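Local atomic coordinates of RNA-dependent RNA Polymerase (Bombyx mori cytoplasmic polyhedrosis virus, PDB entry 6TZ0), a protein that catalyses RNA-directed RNA synthesis, making plus strands in transcription and probably complementary minus strands in genome replication. Residues T401-K406 with Y511-N516; N419-S424 with N447-M452; A553-N558 with S645-V650; T935-L940 with Y971-K976; A1077-N1082 with R1175-I1180. All blocks are in the same frame, centred on the assembly; numbering follows the deposited sequence.

Contact 1: T401-K406 with Y511-N516; sequences TDEIAK and YDLNDN
I404 turns its CG1 branch beside the backbone N (chi1 -69°) and sends CG2 anti to it. L513 likewise holds CG beside its own backbone N (chi1 -60°). These settings bring the two side chains together in a helix-to-loop contact of the central polymerase domain. Helix 401-409 supplies one side. The other is the loop that follows helix 501-508.

L513 is the loop residue that reaches the helix, and its two methyls meet two successive helix residues. L513 CD1 lies 3.7 Å from I404 CG1. L513 CD2 lies 3.7 Å from E403 CG. The leucine fork stands at a slant to both side chains.

E403 takes part through CG, the middle carbon of its chain. Its carboxylate is turned to its own helix, where OE2 makes a long, weak ion pair with R407. No hydrogen bond links the two segments, so the junction is plain apolar packing. I404 is buried and also lies against F566 and V570 of helix 557-573. E403 and L513 remain partly exposed. E403 CG is shared between both leucine methyls, with L513 CD1 the more distant at 4.0 Å.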
# COMPACT_ATOMS: atom_id res chain seq x y z
N THR A 401 -8.58 -3.67 -25.28
CA THR A 401 -9.75 -3.15 -24.58
C THR A 401 -10.97 -4.05 -24.70
O THR A 401 -11.76 -4.15 -23.76
CB THR A 401 -10.09 -1.75 -25.09
OG1 THR A 401 -10.33 -1.81 -26.50
CG2 THR A 401 -8.96 -0.79 -24.81
N ASP A 402 -11.14 -4.74 -25.83
CA ASP A 402 -12.34 -5.54 -26.03
C ASP A 402 -12.31 -6.84 -25.25
O ASP A 402 -13.33 -7.25 -24.67
CB ASP A 402 -12.55 -5.80 -27.52
CG ASP A 402 -13.88 -6.44 -27.81
OD1 ASP A 402 -14.91 -5.72 -27.74
OD2 ASP A 402 -13.91 -7.65 -28.10
N GLU A 403 -11.15 -7.49 -25.19
CA GLU A 403 -10.98 -8.68 -24.36
C GLU A 403 -11.12 -8.35 -22.87
O GLU A 403 -11.76 -9.10 -22.13
CB GLU A 403 -9.62 -9.31 -24.64
CG GLU A 403 -9.33 -10.56 -23.84
CD GLU A 403 -10.19 -11.73 -24.23
OE1 GLU A 403 -10.62 -11.80 -25.40
OE2 GLU A 403 -10.43 -12.60 -23.37
N ILE A 404 -10.55 -7.22 -22.44
CA ILE A 404 -10.67 -6.80 -21.04
C ILE A 404 -12.12 -6.46 -20.70
O ILE A 404 -12.60 -6.80 -19.62
CB ILE A 404 -9.70 -5.64 -20.74
CG1 ILE A 404 -8.26 -6.12 -20.79
CG2 ILE A 404 -9.91 -5.08 -19.36
CD1 ILE A 404 -7.25 -5.02 -20.72
N ALA A 405 -12.85 -5.85 -21.64
CA ALA A 405 -14.26 -5.54 -21.37
C ALA A 405 -15.11 -6.80 -21.30
O ALA A 405 -16.01 -6.88 -20.46
CB ALA A 405 -14.79 -4.59 -22.44
N LYS A 406 -14.80 -7.79 -22.13
CA LYS A 406 -15.45 -9.10 -22.04
C LYS A 406 -15.16 -9.76 -20.69
O LYS A 406 -16.04 -10.42 -20.13
CB LYS A 406 -15.00 -9.97 -23.20
CG LYS A 406 -15.68 -11.33 -23.35
CD LYS A 406 -14.83 -12.47 -22.80
CE LYS A 406 -15.49 -13.81 -23.03
NZ LYS A 406 -14.69 -14.93 -22.47
N TYR A 511 -2.95 -8.34 -16.92
CA TYR A 511 -1.89 -9.26 -16.51
C TYR A 511 -2.12 -10.66 -17.04
O TYR A 511 -1.15 -11.42 -17.19
CB TYR A 511 -1.78 -9.34 -14.99
CG TYR A 511 -1.44 -8.05 -14.29
CD1 TYR A 511 -0.24 -7.42 -14.54
CD2 TYR A 511 -2.26 -7.54 -13.30
CE1 TYR A 511 0.09 -6.26 -13.88
CE2 TYR A 511 -1.93 -6.38 -12.64
CZ TYR A 511 -0.75 -5.75 -12.94
OH TYR A 511 -0.40 -4.60 -12.28
N ASP A 512 -3.36 -11.03 -17.32
CA ASP A 512 -3.68 -12.34 -17.87
C ASP A 512 -3.58 -12.37 -19.39
O ASP A 512 -3.93 -13.39 -19.99
CB ASP A 512 -5.08 -12.76 -17.44
CG ASP A 512 -5.18 -12.97 -15.95
OD1 ASP A 512 -4.17 -13.34 -15.33
OD2 ASP A 512 -6.28 -12.77 -15.40
N LEU A 513 -3.13 -11.29 -20.01
CA LEU A 513 -3.10 -11.20 -21.46
C LEU A 513 -1.71 -10.99 -22.02
O LEU A 513 -1.54 -11.01 -23.24
CB LEU A 513 -4.01 -10.05 -21.92
CG LEU A 513 -5.48 -10.16 -21.54
CD1 LEU A 513 -6.19 -8.93 -22.01
CD2 LEU A 513 -6.10 -11.40 -22.15
N ASN A 514 -0.71 -10.80 -21.16
CA ASN A 514 0.67 -10.60 -21.58
C ASN A 514 1.58 -11.42 -20.68
O ASN A 514 1.13 -12.14 -19.78
CB ASN A 514 1.09 -9.13 -21.50
CG ASN A 514 0.39 -8.27 -22.49
OD1 ASN A 514 -0.32 -7.34 -22.13
ND2 ASN A 514 0.58 -8.58 -23.77
N ASP A 515 2.88 -11.27 -20.93
CA ASP A 515 3.92 -11.86 -20.10
C ASP A 515 4.94 -10.81 -19.66
O ASP A 515 6.07 -11.16 -19.34
CB ASP A 515 4.63 -12.99 -20.84
CG ASP A 515 5.16 -12.56 -22.21
OD1 ASP A 515 4.83 -11.45 -22.67
OD2 ASP A 515 5.92 -13.34 -22.81
N ASN A 516 4.56 -9.54 -19.64
CA ASN A 516 5.50 -8.48 -19.32
C ASN A 516 5.21 -7.81 -17.98
O ASN A 516 5.36 -6.59 -17.84
CB ASN A 516 5.57 -7.47 -20.47
CG ASN A 516 4.23 -6.91 -20.85
OD1 ASN A 516 3.23 -7.14 -20.18
ND2 ASN A 516 4.19 -6.18 -21.96

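Contact 2: N419-S424 with N447-M452; sequences NFLTTS and NSRIVM
L421 packs on R449 and I450 where helix 413-422 ends and helix 449-455 begins. The motif is a helix-to-helix contact in the central polymerase domain. The connecting segment carries two short strands, 434-437 and 442-446. The backbones come close, with L421 CA and I450 CA 5.9 Å apart.

The buried side is made by L421, R449 and I450. The L421 CD2 methyl sits 3.8 Å from R449 CB and 4.0 Å from R449 CD. The leucine lies roughly perpendicular to the aliphatic stem of the arginine. That stem runs extended from CG to NE and carries the guanidinium away from the contact. There NH2 bonds to L492 O and NH1 to N494 OD1, so the buried charged end is satisfied by polar partners while its carbons serve the packing.

The side nearer solvent is that of T422, which is partly exposed, and T423 and S424 beyond it are exposed. I450 bridges the two parts. With CG1 anti to the backbone N (chi1 -164°), its end comes nearer the first helix, and I450 CD1 lies 4.0 Å from L421 CB. At the start of the second helix, S448 OG at the N-cap accepts a weak bond from V451 N. The T422 touch buries less surface but is just as close, with T422 CG2 3.7 Å from I450 CD1.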
# COMPACT_ATOMS: atom_id res chain seq x y z
N ASN A 419 -14.92 -8.68 -0.88
CA ASN A 419 -13.73 -9.51 -0.75
C ASN A 419 -12.46 -8.67 -0.70
O ASN A 419 -11.47 -9.07 -0.09
CB ASN A 419 -13.64 -10.51 -1.90
CG ASN A 419 -14.74 -11.54 -1.86
OD1 ASN A 419 -15.13 -12.00 -0.79
ND2 ASN A 419 -15.25 -11.90 -3.03
N PHE A 420 -12.47 -7.52 -1.36
CA PHE A 420 -11.34 -6.61 -1.30
C PHE A 420 -11.20 -5.99 0.08
O PHE A 420 -10.09 -5.69 0.52
CB PHE A 420 -11.52 -5.55 -2.38
CG PHE A 420 -10.42 -4.55 -2.47
CD1 PHE A 420 -9.22 -4.87 -3.07
CD2 PHE A 420 -10.61 -3.27 -1.99
CE1 PHE A 420 -8.22 -3.94 -3.17
CE2 PHE A 420 -9.61 -2.34 -2.08
CZ PHE A 420 -8.42 -2.68 -2.68
N LEU A 421 -12.32 -5.77 0.76
CA LEU A 421 -12.25 -5.25 2.12
C LEU A 421 -11.84 -6.33 3.11
O LEU A 421 -11.03 -6.08 4.01
CB LEU A 421 -13.58 -4.63 2.53
CG LEU A 421 -13.94 -3.36 1.78
CD1 LEU A 421 -15.31 -2.91 2.21
CD2 LEU A 421 -12.92 -2.28 2.04
N THR A 422 -12.38 -7.54 2.97
CA THR A 422 -12.02 -8.62 3.90
C THR A 422 -10.61 -9.13 3.64
O THR A 422 -9.94 -9.59 4.57
CB THR A 422 -13.01 -9.78 3.80
OG1 THR A 422 -13.00 -10.31 2.48
CG2 THR A 422 -14.41 -9.34 4.17
N THR A 423 -10.15 -9.06 2.40
CA THR A 423 -8.87 -9.62 2.01
C THR A 423 -8.09 -8.61 1.18
O THR A 423 -8.57 -8.19 0.12
CB THR A 423 -9.05 -10.92 1.22
OG1 THR A 423 -9.68 -11.91 2.04
CG2 THR A 423 -7.71 -11.44 0.73
N SER A 424 -6.91 -8.23 1.68
CA SER A 424 -5.89 -7.47 0.93
C SER A 424 -6.39 -6.09 0.50
O SER A 424 -6.39 -5.74 -0.68
CB SER A 424 -5.38 -8.27 -0.27
OG SER A 424 -4.41 -7.54 -0.99
N ASN A 447 -10.84 0.53 13.60
CA ASN A 447 -9.96 0.93 12.52
C ASN A 447 -9.98 -0.03 11.34
O ASN A 447 -9.18 0.13 10.42
CB ASN A 447 -8.53 1.11 13.03
CG ASN A 447 -8.00 -0.13 13.74
OD1 ASN A 447 -8.68 -1.15 13.86
ND2 ASN A 447 -6.76 -0.04 14.21
N SER A 448 -10.85 -1.03 11.36
CA SER A 448 -10.95 -1.95 10.24
C SER A 448 -11.93 -1.42 9.21
O SER A 448 -12.92 -0.77 9.55
CB SER A 448 -11.42 -3.32 10.72
OG SER A 448 -12.75 -3.26 11.15
N ARG A 449 -11.64 -1.70 7.94
CA ARG A 449 -12.51 -1.23 6.87
C ARG A 449 -13.81 -2.02 6.81
O ARG A 449 -14.82 -1.51 6.33
CB ARG A 449 -11.77 -1.31 5.54
CG ARG A 449 -10.65 -0.32 5.43
CD ARG A 449 -10.05 -0.32 4.06
NE ARG A 449 -8.97 0.66 3.96
CZ ARG A 449 -9.15 1.94 3.66
NH1 ARG A 449 -10.37 2.40 3.41
NH2 ARG A 449 -8.12 2.76 3.59
N ILE A 450 -13.81 -3.25 7.32
CA ILE A 450 -15.01 -4.07 7.18
C ILE A 450 -16.05 -3.71 8.25
O ILE A 450 -17.25 -3.76 7.98
CB ILE A 450 -14.63 -5.56 7.18
CG1 ILE A 450 -15.78 -6.41 6.66
CG2 ILE A 450 -14.14 -6.04 8.53
CD1 ILE A 450 -16.10 -6.16 5.20
N VAL A 451 -15.63 -3.25 9.43
CA VAL A 451 -16.60 -2.76 10.41
C VAL A 451 -17.12 -1.39 9.99
O VAL A 451 -18.31 -1.09 10.15
CB VAL A 451 -15.96 -2.75 11.82
CG1 VAL A 451 -16.84 -2.06 12.83
CG2 VAL A 451 -15.73 -4.17 12.27
N MET A 452 -16.25 -0.57 9.41
CA MET A 452 -16.66 0.71 8.81
C MET A 452 -17.66 0.50 7.69
O MET A 452 -18.61 1.29 7.54
CB MET A 452 -15.41 1.43 8.32
CG MET A 452 -15.59 2.71 7.53
SD MET A 452 -16.24 4.18 8.33
CE MET A 452 -16.67 5.15 6.89

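Contact 3: A553-N558 with S645-V650; sequences ASVTTN and STHHTV
This is a buried contact between V555 and two histidines in the catalytic palm region, next to the nucleotide site. V555 lies in the short link between helix 551-554 and helix 557-573. It comes one short helix after strand 541-548, which carries D547, seen to bind magnesium. H647 and H648 lie near the start of helix 644-665, consistent with the motif B helix of RNA polymerases.

The valine splits its two methyls between the two rings. V555 CG2 approaches the edge of the H648 imidazole, near its plane, and lies 3.7 Å from H648 CE1. V555 CG1 meets H647 CE1 at 4.0 Å, from an oblique direction. V555 holds CG1 anti to its backbone N (chi1 175°), which leaves CG2 for the second ring. The histidines are also set against each other, with H648 ND1 at the edge of the H647 ring and in its plane.

The polar end of H648 looks to the site. Its NE2 makes a weak hydrogen bond with OD1 of D552, seen to bind UTP in a structure of this protein; no UTP is bound to this chain here. H648 therefore joins the apolar packing to a nucleotide-binding side chain.

Y637 stacks on H647 and meets H648 edge-to-face, while Y563 of helix 557-573 meets H647 edge-to-face. Helix 644-665 thus packs against both the 553-558 link and the helix that follows it.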
# COMPACT_ATOMS: atom_id res chain seq x y z
N ALA A 553 6.01 10.87 -7.28
CA ALA A 553 6.03 12.32 -7.32
C ALA A 553 6.11 12.87 -8.73
O ALA A 553 5.86 14.06 -8.93
CB ALA A 553 7.19 12.85 -6.49
N SER A 554 6.45 12.03 -9.71
CA SER A 554 6.62 12.49 -11.08
C SER A 554 5.35 12.40 -11.91
O SER A 554 5.23 13.11 -12.91
CB SER A 554 7.72 11.68 -11.77
OG SER A 554 8.98 11.87 -11.16
N VAL A 555 4.41 11.54 -11.53
CA VAL A 555 3.16 11.39 -12.27
C VAL A 555 2.30 12.62 -12.03
O VAL A 555 1.79 12.82 -10.93
CB VAL A 555 2.42 10.11 -11.86
CG1 VAL A 555 1.07 10.02 -12.55
CG2 VAL A 555 3.26 8.90 -12.20
N THR A 556 2.14 13.45 -13.05
CA THR A 556 1.32 14.65 -12.94
C THR A 556 -0.15 14.28 -13.15
O THR A 556 -0.53 13.11 -13.17
CB THR A 556 1.79 15.71 -13.92
OG1 THR A 556 1.58 15.25 -15.26
CG2 THR A 556 3.27 15.96 -13.75
N THR A 557 -1.00 15.29 -13.31
CA THR A 557 -2.41 15.03 -13.57
C THR A 557 -2.62 14.57 -15.01
O THR A 557 -3.40 13.65 -15.29
CB THR A 557 -3.21 16.29 -13.27
OG1 THR A 557 -2.76 16.84 -12.02
CG2 THR A 557 -4.66 15.97 -13.11
N ASN A 558 -1.88 15.19 -15.93
CA ASN A 558 -1.93 14.80 -17.33
C ASN A 558 -1.32 13.42 -17.55
O ASN A 558 -1.72 12.72 -18.49
CB ASN A 558 -1.21 15.83 -18.17
CG ASN A 558 -1.91 17.16 -18.19
OD1 ASN A 558 -3.13 17.21 -18.23
ND2 ASN A 558 -1.15 18.24 -18.15
N SER A 645 -0.24 0.03 -8.01
CA SER A 645 0.79 -0.72 -8.72
C SER A 645 0.40 -0.98 -10.16
O SER A 645 1.26 -0.93 -11.06
CB SER A 645 1.07 -2.03 -7.98
OG SER A 645 2.02 -2.82 -8.67
N THR A 646 -0.90 -1.21 -10.40
CA THR A 646 -1.38 -1.48 -11.74
C THR A 646 -1.24 -0.28 -12.65
O THR A 646 -1.00 -0.46 -13.84
CB THR A 646 -2.84 -1.92 -11.72
OG1 THR A 646 -3.66 -0.85 -11.24
CG2 THR A 646 -3.02 -3.12 -10.82
N HIS A 647 -1.38 0.94 -12.11
CA HIS A 647 -1.21 2.14 -12.91
C HIS A 647 0.19 2.24 -13.50
O HIS A 647 0.34 2.39 -14.72
CB HIS A 647 -1.50 3.38 -12.07
CG HIS A 647 -1.31 4.67 -12.80
ND1 HIS A 647 -0.09 5.31 -12.88
CD2 HIS A 647 -2.18 5.43 -13.49
CE1 HIS A 647 -0.23 6.41 -13.59
NE2 HIS A 647 -1.48 6.51 -13.98
N HIS A 648 1.21 2.12 -12.65
CA HIS A 648 2.58 2.25 -13.12
C HIS A 648 2.97 1.08 -14.01
O HIS A 648 3.66 1.28 -15.01
CB HIS A 648 3.54 2.36 -11.94
CG HIS A 648 3.24 3.51 -11.04
ND1 HIS A 648 3.34 4.83 -11.44
CD2 HIS A 648 2.90 3.55 -9.73
CE1 HIS A 648 3.04 5.63 -10.44
NE2 HIS A 648 2.77 4.88 -9.39
N THR A 649 2.46 -0.13 -13.71
CA THR A 649 2.76 -1.29 -14.54
C THR A 649 2.17 -1.15 -15.94
O THR A 649 2.87 -1.36 -16.94
CB THR A 649 2.23 -2.55 -13.86
OG1 THR A 649 2.80 -2.66 -12.56
CG2 THR A 649 2.60 -3.76 -14.67
N VAL A 650 0.88 -0.78 -16.02
CA VAL A 650 0.20 -0.61 -17.30
C VAL A 650 0.84 0.51 -18.11
O VAL A 650 1.11 0.35 -19.30
CB VAL A 650 -1.30 -0.38 -17.07
CG1 VAL A 650 -1.97 0.13 -18.32
CG2 VAL A 650 -1.97 -1.68 -16.68

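Contact 4: T935-L940 with Y971-K976; sequences TSLEQL and YGLQEK
L973 meets L937 in a helix-to-helix leucine contact within the C-terminal region of the polymerase. One side belongs to helix 927-937 and the residues that follow it. The other is the first turn of helix 973-979, with G972 at its N-cap position.

From CB, which points toward the opposite segment, the L973 side chain runs to CG, anti to the backbone N (chi1 -169°). L973 CG lies 3.9 Å from L937 CD2. The fork then opens around the same methyl. L973 CD1 is 3.8 Å from L937 CD2, and L973 CD2 is also 3.8 Å from it. The L937 methyl therefore sits against three carbons of the other leucine. The two side chains are set nearly square to each other.

E938 adds its aliphatic part to this patch. Its OE2 forms a salt bridge with R950 of helix 945-958, which ties the carboxylate to a third helix. L937 also lies on I450 and A454 of helix 449-455. The chain of Viral structural protein 4 packs on T935, S936 and Q939, and its N64 is hydrogen-bonded to S936 OG. A longer touch closes the patch, with L973 CD2 4.4 Å from E938 CG.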
# COMPACT_ATOMS: atom_id res chain seq x y z
N THR A 935 -25.44 -8.90 9.71
CA THR A 935 -26.64 -9.12 8.91
C THR A 935 -26.83 -8.01 7.89
O THR A 935 -27.21 -8.26 6.74
CB THR A 935 -27.85 -9.24 9.82
OG1 THR A 935 -27.63 -10.27 10.79
CG2 THR A 935 -29.11 -9.57 9.04
N SER A 936 -26.54 -6.76 8.29
CA SER A 936 -26.63 -5.66 7.34
C SER A 936 -25.51 -5.71 6.31
O SER A 936 -25.71 -5.28 5.17
CB SER A 936 -26.62 -4.33 8.07
OG SER A 936 -25.36 -4.11 8.69
N LEU A 937 -24.34 -6.22 6.69
CA LEU A 937 -23.23 -6.30 5.75
C LEU A 937 -23.45 -7.39 4.71
O LEU A 937 -23.01 -7.24 3.56
CB LEU A 937 -21.93 -6.54 6.52
CG LEU A 937 -20.63 -6.67 5.74
CD1 LEU A 937 -20.40 -5.43 4.90
CD2 LEU A 937 -19.50 -6.86 6.71
N GLU A 938 -24.16 -8.46 5.07
CA GLU A 938 -24.44 -9.53 4.11
C GLU A 938 -25.38 -9.12 2.98
O GLU A 938 -25.49 -9.86 2.00
CB GLU A 938 -25.07 -10.73 4.81
CG GLU A 938 -24.15 -11.49 5.70
CD GLU A 938 -24.83 -12.67 6.35
OE1 GLU A 938 -26.05 -12.83 6.16
OE2 GLU A 938 -24.14 -13.44 7.05
N GLN A 939 -26.05 -7.98 3.09
CA GLN A 939 -27.03 -7.57 2.09
C GLN A 939 -26.43 -6.73 0.98
O GLN A 939 -27.16 -5.96 0.35
CB GLN A 939 -28.17 -6.81 2.76
CG GLN A 939 -28.80 -7.53 3.92
CD GLN A 939 -29.13 -8.96 3.59
OE1 GLN A 939 -28.57 -9.89 4.17
NE2 GLN A 939 -30.02 -9.15 2.63
N LEU A 940 -25.12 -6.83 0.74
CA LEU A 940 -24.46 -5.92 -0.18
C LEU A 940 -23.95 -6.57 -1.46
O LEU A 940 -23.62 -5.85 -2.39
CB LEU A 940 -23.29 -5.21 0.50
CG LEU A 940 -23.64 -4.28 1.67
CD1 LEU A 940 -22.39 -3.60 2.17
CD2 LEU A 940 -24.69 -3.27 1.29
N TYR A 971 -21.26 -17.59 9.70
CA TYR A 971 -20.60 -16.91 10.79
C TYR A 971 -19.23 -16.43 10.29
O TYR A 971 -18.98 -16.38 9.09
CB TYR A 971 -20.51 -17.85 11.99
CG TYR A 971 -21.85 -18.19 12.59
CD1 TYR A 971 -22.92 -17.31 12.49
CD2 TYR A 971 -22.06 -19.42 13.18
CE1 TYR A 971 -24.14 -17.63 13.03
CE2 TYR A 971 -23.29 -19.75 13.71
CZ TYR A 971 -24.33 -18.85 13.63
OH TYR A 971 -25.56 -19.17 14.16
N GLY A 972 -18.34 -16.03 11.19
CA GLY A 972 -17.00 -15.64 10.81
C GLY A 972 -16.87 -14.19 10.43
O GLY A 972 -15.97 -13.49 10.90
N LEU A 973 -17.76 -13.72 9.55
CA LEU A 973 -17.90 -12.28 9.35
C LEU A 973 -18.42 -11.62 10.62
O LEU A 973 -17.97 -10.52 10.99
CB LEU A 973 -18.82 -12.03 8.16
CG LEU A 973 -18.93 -10.63 7.56
CD1 LEU A 973 -17.59 -10.18 7.04
CD2 LEU A 973 -19.95 -10.63 6.44
N GLN A 974 -19.33 -12.31 11.32
CA GLN A 974 -19.66 -11.97 12.71
C GLN A 974 -18.43 -11.99 13.59
O GLN A 974 -18.24 -11.10 14.42
CB GLN A 974 -20.69 -12.94 13.28
CG GLN A 974 -22.05 -12.92 12.63
CD GLN A 974 -23.03 -13.84 13.32
OE1 GLN A 974 -22.70 -14.52 14.29
NE2 GLN A 974 -24.25 -13.89 12.80
N GLU A 975 -17.57 -13.00 13.42
CA GLU A 975 -16.37 -13.10 14.23
C GLU A 975 -15.38 -12.00 13.90
O GLU A 975 -14.73 -11.47 14.80
CB GLU A 975 -15.70 -14.46 14.06
CG GLU A 975 -16.43 -15.63 14.70
CD GLU A 975 -15.64 -16.92 14.57
OE1 GLU A 975 -14.64 -16.92 13.82
OE2 GLU A 975 -16.01 -17.92 15.22
N LYS A 976 -15.26 -11.63 12.63
CA LYS A 976 -14.33 -10.58 12.24
C LYS A 976 -14.77 -9.23 12.78
O LYS A 976 -13.94 -8.46 13.31
CB LYS A 976 -14.22 -10.54 10.71
CG LYS A 976 -13.08 -9.71 10.17
CD LYS A 976 -13.11 -9.70 8.65
CE LYS A 976 -12.75 -11.05 8.06
NZ LYS A 976 -11.32 -11.40 8.25

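Contact 5: A1077-N1082 with R1175-I1180; sequences ASIRGN and RALYNI
Spanning I1079, the residue that meets L1177 and I1180, a backbone hydrogen bond runs 2.7 Å from G1081 N to A1077 O. It closes the last turn of helix 1074-1080, and G1081 is the first residue to leave helical geometry. I1079 is thus presented from the end of one helix to the side of another, helix 1174-1188, in the C-terminal region.

The contact itself is made by methyl groups. I1079 CD1 lies 3.7 Å from I1180 CD1 and 4.0 Å from L1177 CD1. One methyl therefore meets two residues that are three apart on the facing helix. The isoleucines run antiparallel alongside each other, whereas L1177 stands crosswise to I1079. In I1079, chi1 63° sets CG1 between the backbone N and the carbonyl carbon, and CD1 at its end meets the facing helix.

V1076 adds to the same patch by touching I1180. R1080, next in sequence to I1079, makes a cation-pi contact with Y1141. The backbone of I1079 is hydrogen-bonded to Y1139.

All three touching residues are buried, and no hydrogen bond crosses between the segments. The two helices are joined here by hydrophobic packing alone, so the joint depends on the close fit of methyls and not on directed bonds.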
# COMPACT_ATOMS: atom_id res chain seq x y z
N ALA A 1077 2.93 -35.64 0.32
CA ALA A 1077 2.32 -34.49 0.98
C ALA A 1077 1.17 -34.90 1.88
O ALA A 1077 0.73 -34.11 2.72
CB ALA A 1077 1.86 -33.47 -0.06
N SER A 1078 0.65 -36.12 1.71
CA SER A 1078 -0.36 -36.62 2.62
C SER A 1078 0.21 -36.84 4.01
O SER A 1078 -0.24 -36.24 4.99
CB SER A 1078 -0.93 -37.93 2.08
OG SER A 1078 0.04 -38.95 2.12
N ILE A 1079 1.24 -37.69 4.12
CA ILE A 1079 1.79 -37.97 5.43
C ILE A 1079 2.65 -36.81 5.92
O ILE A 1079 2.93 -36.72 7.12
CB ILE A 1079 2.55 -39.32 5.40
CG1 ILE A 1079 3.76 -39.30 4.47
CG2 ILE A 1079 1.62 -40.45 5.00
CD1 ILE A 1079 5.08 -39.14 5.18
N ARG A 1080 3.06 -35.91 5.03
CA ARG A 1080 3.70 -34.68 5.50
C ARG A 1080 2.65 -33.66 5.94
O ARG A 1080 2.55 -33.32 7.12
CB ARG A 1080 4.61 -34.12 4.41
CG ARG A 1080 5.34 -32.83 4.76
CD ARG A 1080 4.76 -31.59 4.11
NE ARG A 1080 5.57 -30.41 4.37
CZ ARG A 1080 6.61 -30.05 3.63
NH1 ARG A 1080 6.96 -30.78 2.58
NH2 ARG A 1080 7.30 -28.96 3.94
N GLY A 1081 1.85 -33.17 5.00
CA GLY A 1081 0.92 -32.10 5.28
C GLY A 1081 -0.53 -32.40 4.98
O GLY A 1081 -1.21 -33.15 5.70
N ASN A 1082 -1.01 -31.80 3.90
CA ASN A 1082 -2.41 -31.71 3.52
C ASN A 1082 -2.78 -32.77 2.48
O ASN A 1082 -1.98 -33.61 2.09
CB ASN A 1082 -2.68 -30.29 3.02
CG ASN A 1082 -1.68 -29.83 1.98
OD1 ASN A 1082 -0.83 -30.60 1.53
ND2 ASN A 1082 -1.76 -28.56 1.61
N ARG A 1175 7.41 -46.23 0.73
CA ARG A 1175 8.41 -45.74 -0.20
C ARG A 1175 8.65 -44.24 -0.02
O ARG A 1175 9.80 -43.81 0.17
CB ARG A 1175 7.99 -46.06 -1.63
CG ARG A 1175 9.01 -45.71 -2.70
CD ARG A 1175 8.55 -46.22 -4.06
NE ARG A 1175 9.53 -45.97 -5.11
CZ ARG A 1175 9.54 -44.90 -5.91
NH1 ARG A 1175 8.61 -43.97 -5.78
NH2 ARG A 1175 10.48 -44.77 -6.83
N ALA A 1176 7.58 -43.46 -0.01
CA ALA A 1176 7.68 -42.02 0.20
C ALA A 1176 8.15 -41.67 1.61
O ALA A 1176 8.90 -40.71 1.79
CB ALA A 1176 6.33 -41.37 -0.06
N LEU A 1177 7.73 -42.48 2.58
CA LEU A 1177 8.12 -42.29 3.98
C LEU A 1177 9.61 -42.48 4.17
O LEU A 1177 10.25 -41.71 4.87
CB LEU A 1177 7.36 -43.28 4.87
CG LEU A 1177 7.72 -43.26 6.35
CD1 LEU A 1177 7.27 -41.96 7.00
CD2 LEU A 1177 7.12 -44.45 7.06
N TYR A 1178 10.18 -43.51 3.54
CA TYR A 1178 11.61 -43.75 3.64
C TYR A 1178 12.40 -42.74 2.81
O TYR A 1178 13.53 -42.39 3.17
CB TYR A 1178 11.94 -45.17 3.17
CG TYR A 1178 11.32 -46.30 3.97
CD1 TYR A 1178 10.85 -46.10 5.26
CD2 TYR A 1178 11.16 -47.56 3.40
CE1 TYR A 1178 10.26 -47.13 5.97
CE2 TYR A 1178 10.57 -48.59 4.10
CZ TYR A 1178 10.12 -48.37 5.38
OH TYR A 1178 9.55 -49.39 6.09
N ASN A 1179 11.81 -42.25 1.71
CA ASN A 1179 12.43 -41.17 0.95
C ASN A 1179 12.52 -39.90 1.77
O ASN A 1179 13.52 -39.17 1.70
CB ASN A 1179 11.66 -40.91 -0.34
CG ASN A 1179 11.83 -42.00 -1.35
OD1 ASN A 1179 12.91 -42.56 -1.50
ND2 ASN A 1179 10.77 -42.29 -2.09
N ILE A 1180 11.48 -39.61 2.56
CA ILE A 1180 11.51 -38.45 3.45
C ILE A 1180 12.55 -38.63 4.55
O ILE A 1180 13.28 -37.68 4.89
CB ILE A 1180 10.10 -38.21 4.02
CG1 ILE A 1180 9.21 -37.60 2.93
CG2 ILE A 1180 10.11 -37.35 5.27
CD1 ILE A 1180 7.78 -37.49 3.32

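From the N terminus, contact 1 opens at 401-406 and closes a long loop at 511-516. Contact 2, nested inside it, joins helices 413-422 and 449-455. Three loops follow in series: contact 3 closes 553-558 onto 645-650, contact 4 closes 935-940 onto 971-976, and contact 5 closes 1077-1082 onto 1175-1180. None cross. Contacts 1 to 3 belong to the central polymerase domain, contacts 4 and 5 to the C-terminal region. Contact 1 touches contact 3, where Y511 packs on T646 through its OH and on T649 through its ring. I450 of contact 2 packs on L937 and K976 of contact 4, tying the two regions together. Contact 5 stands apart, its centre at least about 38 Å from any other contact's centre.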